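Local coordinates for GXWXG domain-containing protein (Thermomonospora curvata, PDB 4MVE) that is of unknown function, a single-chain protein built on a curled antiparallel beta-sheet that combines a GXWXG family region with a DUF4334 region, at residues Asp5-Gly17 against Phe122-Met134. Numbering follows the deposited sequence.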
loop_
_atom_site.group_PDB
_atom_site.type_symbol
_atom_site.label_atom_id
_atom_site.label_comp_id
_atom_site.label_asym_id
_atom_site.label_seq_id
_atom_site.Cartn_x
_atom_site.Cartn_y
_atom_site.Cartn_z
ATOM N N ASP A 5 -9.094 -17.390 6.962
ATOM C CA ASP A 5 -9.441 -17.477 5.541
ATOM C C ASP A 5 -8.936 -16.303 4.700
ATOM O O ASP A 5 -8.171 -16.529 3.761
ATOM C CB ASP A 5 -10.963 -17.623 5.348
ATOM C CG ASP A 5 -11.382 -17.881 3.904
ATOM O OD1 ASP A 5 -10.975 -18.931 3.346
ATOM O OD2 ASP A 5 -12.113 -17.034 3.335
ATOM N N ALA A 6 -9.379 -15.074 5.026
ATOM C CA ALA A 6 -9.044 -13.854 4.306
ATOM C C ALA A 6 -7.537 -13.658 4.202
ATOM O O ALA A 6 -7.062 -13.327 3.136
ATOM C CB ALA A 6 -9.692 -12.645 4.972
ATOM N N GLU A 7 -6.800 -13.870 5.300
ATOM C CA GLU A 7 -5.343 -13.734 5.333
ATOM C C GLU A 7 -4.680 -14.739 4.381
ATOM O O GLU A 7 -3.814 -14.353 3.608
ATOM C CB GLU A 7 -4.816 -13.951 6.773
ATOM C CG GLU A 7 -5.230 -12.848 7.742
ATOM C CD GLU A 7 -6.582 -13.016 8.417
ATOM O OE1 GLU A 7 -7.325 -13.964 8.069
ATOM O OE2 GLU A 7 -6.904 -12.178 9.289
ATOM N N GLN A 8 -5.118 -15.998 4.414
ATOM C CA GLN A 8 -4.560 -17.071 3.603
ATOM C C GLN A 8 -4.871 -16.871 2.137
ATOM O O GLN A 8 -3.965 -17.020 1.316
ATOM C CB GLN A 8 -5.032 -18.444 4.085
ATOM C CG GLN A 8 -4.276 -18.891 5.346
ATOM C CD GLN A 8 -4.722 -20.207 5.962
ATOM O OE1 GLN A 8 -4.132 -20.679 6.948
ATOM N NE2 GLN A 8 -5.766 -20.835 5.422
ATOM N N ARG A 9 -6.128 -16.487 1.810
ATOM C CA ARG A 9 -6.530 -16.190 0.438
ATOM C C ARG A 9 -5.745 -14.989 -0.114
ATOM O O ARG A 9 -5.310 -15.019 -1.268
ATOM C CB ARG A 9 -8.026 -15.892 0.368
ATOM C CG ARG A 9 -8.897 -17.113 0.270
ATOM C CD ARG A 9 -10.076 -16.785 -0.624
ATOM N NE ARG A 9 -11.296 -16.520 0.144
ATOM C CZ ARG A 9 -12.373 -15.895 -0.330
ATOM N NH1 ARG A 9 -12.384 -15.419 -1.573
ATOM N NH2 ARG A 9 -13.443 -15.726 0.441
ATOM N N LEU A 10 -5.560 -13.935 0.702
ATOM C CA LEU A 10 -4.859 -12.748 0.210
ATOM C C LEU A 10 -3.362 -12.989 0.081
ATOM O O LEU A 10 -2.770 -12.512 -0.871
ATOM C CB LEU A 10 -5.123 -11.513 1.074
ATOM C CG LEU A 10 -6.495 -10.830 0.882
ATOM C CD1 LEU A 10 -6.718 -9.802 1.975
ATOM C CD2 LEU A 10 -6.608 -10.116 -0.495
ATOM N N ALA A 11 -2.764 -13.767 0.988
ATOM C CA ALA A 11 -1.334 -14.057 0.954
ATOM C C ALA A 11 -0.960 -14.763 -0.365
ATOM O O ALA A 11 0.061 -14.427 -0.972
ATOM C CB ALA A 11 -0.939 -14.907 2.170
ATOM N N LYS A 12 -1.801 -15.697 -0.820
ATOM C CA LYS A 12 -1.579 -16.467 -2.055
ATOM C C LYS A 12 -1.597 -15.554 -3.286
ATOM O O LYS A 12 -0.747 -15.705 -4.171
ATOM C CB LYS A 12 -2.626 -17.595 -2.204
ATOM C CG LYS A 12 -2.276 -18.840 -1.391
ATOM C CD LYS A 12 -3.420 -19.847 -1.285
ATOM C CE LYS A 12 -3.413 -20.898 -2.365
ATOM N NZ LYS A 12 -4.262 -22.070 -1.999
ATOM N N ILE A 13 -2.563 -14.609 -3.335
ATOM C CA ILE A 13 -2.687 -13.636 -4.434
ATOM C C ILE A 13 -1.456 -12.692 -4.430
ATOM O O ILE A 13 -0.816 -12.519 -5.462
ATOM C CB ILE A 13 -4.023 -12.861 -4.318
ATOM C CG1 ILE A 13 -5.251 -13.815 -4.533
ATOM C CG2 ILE A 13 -4.051 -11.658 -5.299
ATOM C CD1 ILE A 13 -6.659 -13.266 -3.830
ATOM N N ILE A 14 -1.123 -12.125 -3.272
ATOM C CA ILE A 14 0.023 -11.214 -3.104
ATOM C C ILE A 14 1.343 -11.914 -3.490
ATOM O O ILE A 14 2.144 -11.302 -4.175
ATOM C CB ILE A 14 0.087 -10.673 -1.626
ATOM C CG1 ILE A 14 -1.150 -9.811 -1.278
ATOM C CG2 ILE A 14 1.436 -9.935 -1.306
ATOM C CD1 ILE A 14 -1.212 -9.424 0.258
ATOM N N ALA A 15 1.575 -13.177 -3.039
ATOM C CA ALA A 15 2.826 -13.880 -3.337
ATOM C C ALA A 15 2.952 -14.226 -4.827
ATOM O O ALA A 15 4.070 -14.267 -5.333
ATOM C CB ALA A 15 2.979 -15.142 -2.483
ATOM N N SER A 16 1.840 -14.451 -5.521
ATOM C CA SER A 16 1.910 -14.792 -6.939
ATOM C C SER A 16 1.828 -13.525 -7.878
ATOM O O SER A 16 2.002 -13.662 -9.075
ATOM C CB SER A 16 0.807 -15.784 -7.293
ATOM O OG SER A 16 -0.449 -15.123 -7.275
ATOM N N GLY A 17 1.533 -12.343 -7.325
ATOM C CA GLY A 17 1.392 -11.100 -8.081
ATOM C C GLY A 17 0.181 -11.121 -8.993
ATOM O O GLY A 17 0.097 -10.357 -9.959
ATOM N N PHE A 122 -3.763 0.663 6.040
ATOM C CA PHE A 122 -3.114 -0.655 6.051
ATOM C C PHE A 122 -3.792 -1.663 6.970
ATOM O O PHE A 122 -4.139 -1.344 8.107
ATOM C CB PHE A 122 -1.649 -0.510 6.465
ATOM C CG PHE A 122 -0.853 0.362 5.543
ATOM C CD1 PHE A 122 -0.717 0.036 4.196
ATOM C CD2 PHE A 122 -0.264 1.536 6.003
ATOM C CE1 PHE A 122 0.004 0.865 3.332
ATOM C CE2 PHE A 122 0.430 2.366 5.138
ATOM C CZ PHE A 122 0.582 2.016 3.812
ATOM N N ARG A 123 -3.930 -2.901 6.495
ATOM C CA ARG A 123 -4.432 -3.998 7.325
ATOM C C ARG A 123 -3.458 -5.152 7.201
ATOM O O ARG A 123 -2.882 -5.342 6.148
ATOM C CB ARG A 123 -5.858 -4.429 6.921
ATOM C CG ARG A 123 -6.924 -3.358 6.998
ATOM C CD ARG A 123 -7.594 -3.146 8.341
ATOM N NE ARG A 123 -8.553 -2.038 8.223
ATOM C CZ ARG A 123 -9.841 -2.184 7.919
ATOM N NH1 ARG A 123 -10.362 -3.397 7.766
ATOM N NH2 ARG A 123 -10.622 -1.120 7.789
ATOM N N ARG A 124 -3.324 -5.954 8.239
ATOM C CA ARG A 124 -2.399 -7.069 8.295
ATOM C C ARG A 124 -2.879 -8.275 7.487
ATOM O O ARG A 124 -4.011 -8.718 7.667
ATOM C CB ARG A 124 -2.205 -7.503 9.784
ATOM C CG ARG A 124 -1.156 -8.609 10.002
ATOM C CD ARG A 124 -1.057 -9.012 11.470
ATOM N NE ARG A 124 -0.017 -10.022 11.704
ATOM C CZ ARG A 124 -0.221 -11.334 11.655
ATOM N NH1 ARG A 124 -1.428 -11.816 11.386
ATOM N NH2 ARG A 124 0.781 -12.174 11.863
ATOM N N VAL A 125 -1.992 -8.845 6.676
ATOM C CA VAL A 125 -2.184 -10.144 6.005
ATOM C C VAL A 125 -1.420 -11.177 6.890
ATOM O O VAL A 125 -2.015 -12.150 7.351
ATOM C CB VAL A 125 -1.770 -10.184 4.511
ATOM C CG1 VAL A 125 -1.762 -11.626 3.966
ATOM C CG2 VAL A 125 -2.683 -9.300 3.683
ATOM N N ASN A 126 -0.120 -10.896 7.192
ATOM C CA ASN A 126 0.735 -11.642 8.129
ATOM C C ASN A 126 1.822 -10.657 8.535
ATOM O O ASN A 126 1.754 -9.522 8.089
ATOM C CB ASN A 126 1.289 -12.965 7.518
ATOM C CG ASN A 126 2.031 -12.746 6.220
ATOM O OD1 ASN A 126 2.949 -11.920 6.139
ATOM N ND2 ASN A 126 1.618 -13.447 5.166
ATOM N N ASP A 127 2.839 -11.064 9.315
ATOM C CA ASP A 127 3.909 -10.155 9.775
ATOM C C ASP A 127 4.674 -9.436 8.640
ATOM O O ASP A 127 5.236 -8.361 8.872
ATOM C CB ASP A 127 4.914 -10.936 10.634
ATOM C CG ASP A 127 4.332 -11.389 11.960
ATOM O OD1 ASP A 127 3.318 -10.795 12.400
ATOM O OD2 ASP A 127 4.878 -12.342 12.549
ATOM N N ASP A 128 4.701 -10.039 7.429
ATOM C CA ASP A 128 5.460 -9.494 6.315
ATOM C C ASP A 128 4.609 -9.062 5.127
ATOM O O ASP A 128 5.171 -8.780 4.066
ATOM C CB ASP A 128 6.475 -10.548 5.860
ATOM C CG ASP A 128 7.471 -10.906 6.936
ATOM O OD1 ASP A 128 7.769 -10.029 7.792
ATOM O OD2 ASP A 128 7.929 -12.071 6.952
HETATM N N MSE A 129 3.270 -9.004 5.292
HETATM C CA MSE A 129 2.334 -8.611 4.228
HETATM C C MSE A 129 1.181 -7.811 4.782
HETATM O O MSE A 129 0.619 -8.171 5.813
HETATM C CB MSE A 129 1.761 -9.824 3.475
HETATM C CG MSE A 129 2.774 -10.609 2.693
HETATM SE SE MSE A 129 1.870 -12.104 1.847
HETATM C CE MSE A 129 3.381 -12.796 0.894
ATOM N N VAL A 130 0.855 -6.726 4.106
ATOM C CA VAL A 130 -0.294 -5.842 4.397
ATOM C C VAL A 130 -1.018 -5.555 3.107
ATOM O O VAL A 130 -0.392 -5.572 2.052
ATOM C CB VAL A 130 0.067 -4.490 5.094
ATOM C CG1 VAL A 130 0.798 -4.689 6.417
ATOM C CG2 VAL A 130 0.820 -3.536 4.160
ATOM N N VAL A 131 -2.328 -5.239 3.183
ATOM C CA VAL A 131 -3.072 -4.770 2.020
ATOM C C VAL A 131 -3.226 -3.272 2.278
ATOM O O VAL A 131 -3.494 -2.903 3.408
ATOM C CB VAL A 131 -4.429 -5.508 1.785
ATOM C CG1 VAL A 131 -5.316 -4.739 0.804
ATOM C CG2 VAL A 131 -4.197 -6.924 1.250
ATOM N N GLY A 132 -3.040 -2.431 1.266
ATOM C CA GLY A 132 -3.217 -0.993 1.444
ATOM C C GLY A 132 -4.471 -0.591 0.714
ATOM O O GLY A 132 -4.676 -1.030 -0.421
ATOM N N ALA A 133 -5.316 0.255 1.356
ATOM C CA ALA A 133 -6.556 0.784 0.800
ATOM C C ALA A 133 -6.367 2.272 0.508
ATOM O O ALA A 133 -6.296 3.085 1.430
ATOM C CB ALA A 133 -7.711 0.568 1.771
HETATM N N MSE A 134 -6.196 2.614 -0.778
HETATM C CA MSE A 134 -5.953 3.983 -1.167
HETATM C C MSE A 134 -7.269 4.780 -1.181
HETATM O O MSE A 134 -8.213 4.416 -1.902
HETATM C CB MSE A 134 -5.265 4.059 -2.551
HETATM C CG MSE A 134 -4.855 5.486 -2.862
HETATM SE SE MSE A 134 -4.404 5.733 -4.718
HETATM C CE MSE A 134 -6.262 5.603 -5.446
HETATM O O HOH W 1 -5.240 -9.807 9.614
HETATM O O HOH W 2 -4.495 -11.709 11.326
#
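Val125 sits against the N-terminal helix 5-16 and carries much of this apolar contact. Its CG1, anti to the backbone N (chi1 170°), packs against Ala11 CB at 3.8 Å. Its CG2 meets Ile14 CD1 tip to tip at 3.7 Å. Val131 CG2 touches the same Ile14 CD1 and also Leu10 CD1, at 3.9 Å from the latter. Leu10 and Val131 cross at about a right angle. The selenomethionine Met129 runs extended past Ile14 in the opposite direction. Its SE lies 3.9 Å from Ile14 CG2, and its CE reaches on to Ala15 CB.

No direct hydrogen bond joins the two segments; what polar link there is runs through water. One water donates to Glu7 OE2 and lies so close to Arg124 O that this half of the bridge is doubtful, while a second joins Glu7 OE2 to Arg124 NH1, weakly on the arginine side. Glu7 OE1 is taken by Met4 N.

The hairpin end holds its own shape. Val125 N and Asn126 N both bond to Met129 O, forming a classic beta bulge. Asn126 OD1 accepts from Asp128 N (2.9 Å), making an Asx turn within the type I turn. Arg124 NH2 makes a salt bridge to Asp127 OD1 (2.9 Å), in the guanidinium plane but from above the carboxylate. Asn126 CA sits over the centre of the Arg124 guanidinium, 3.6 Å above its plane.

The helix crosses strand 129-134 at 88°. Ile14 also touches His146 and Thr148 of the adjoining strand 143-149. The chemistry implies that side-chain packing holds the helix on the sheet, with a hydrated charged margin at Glu7.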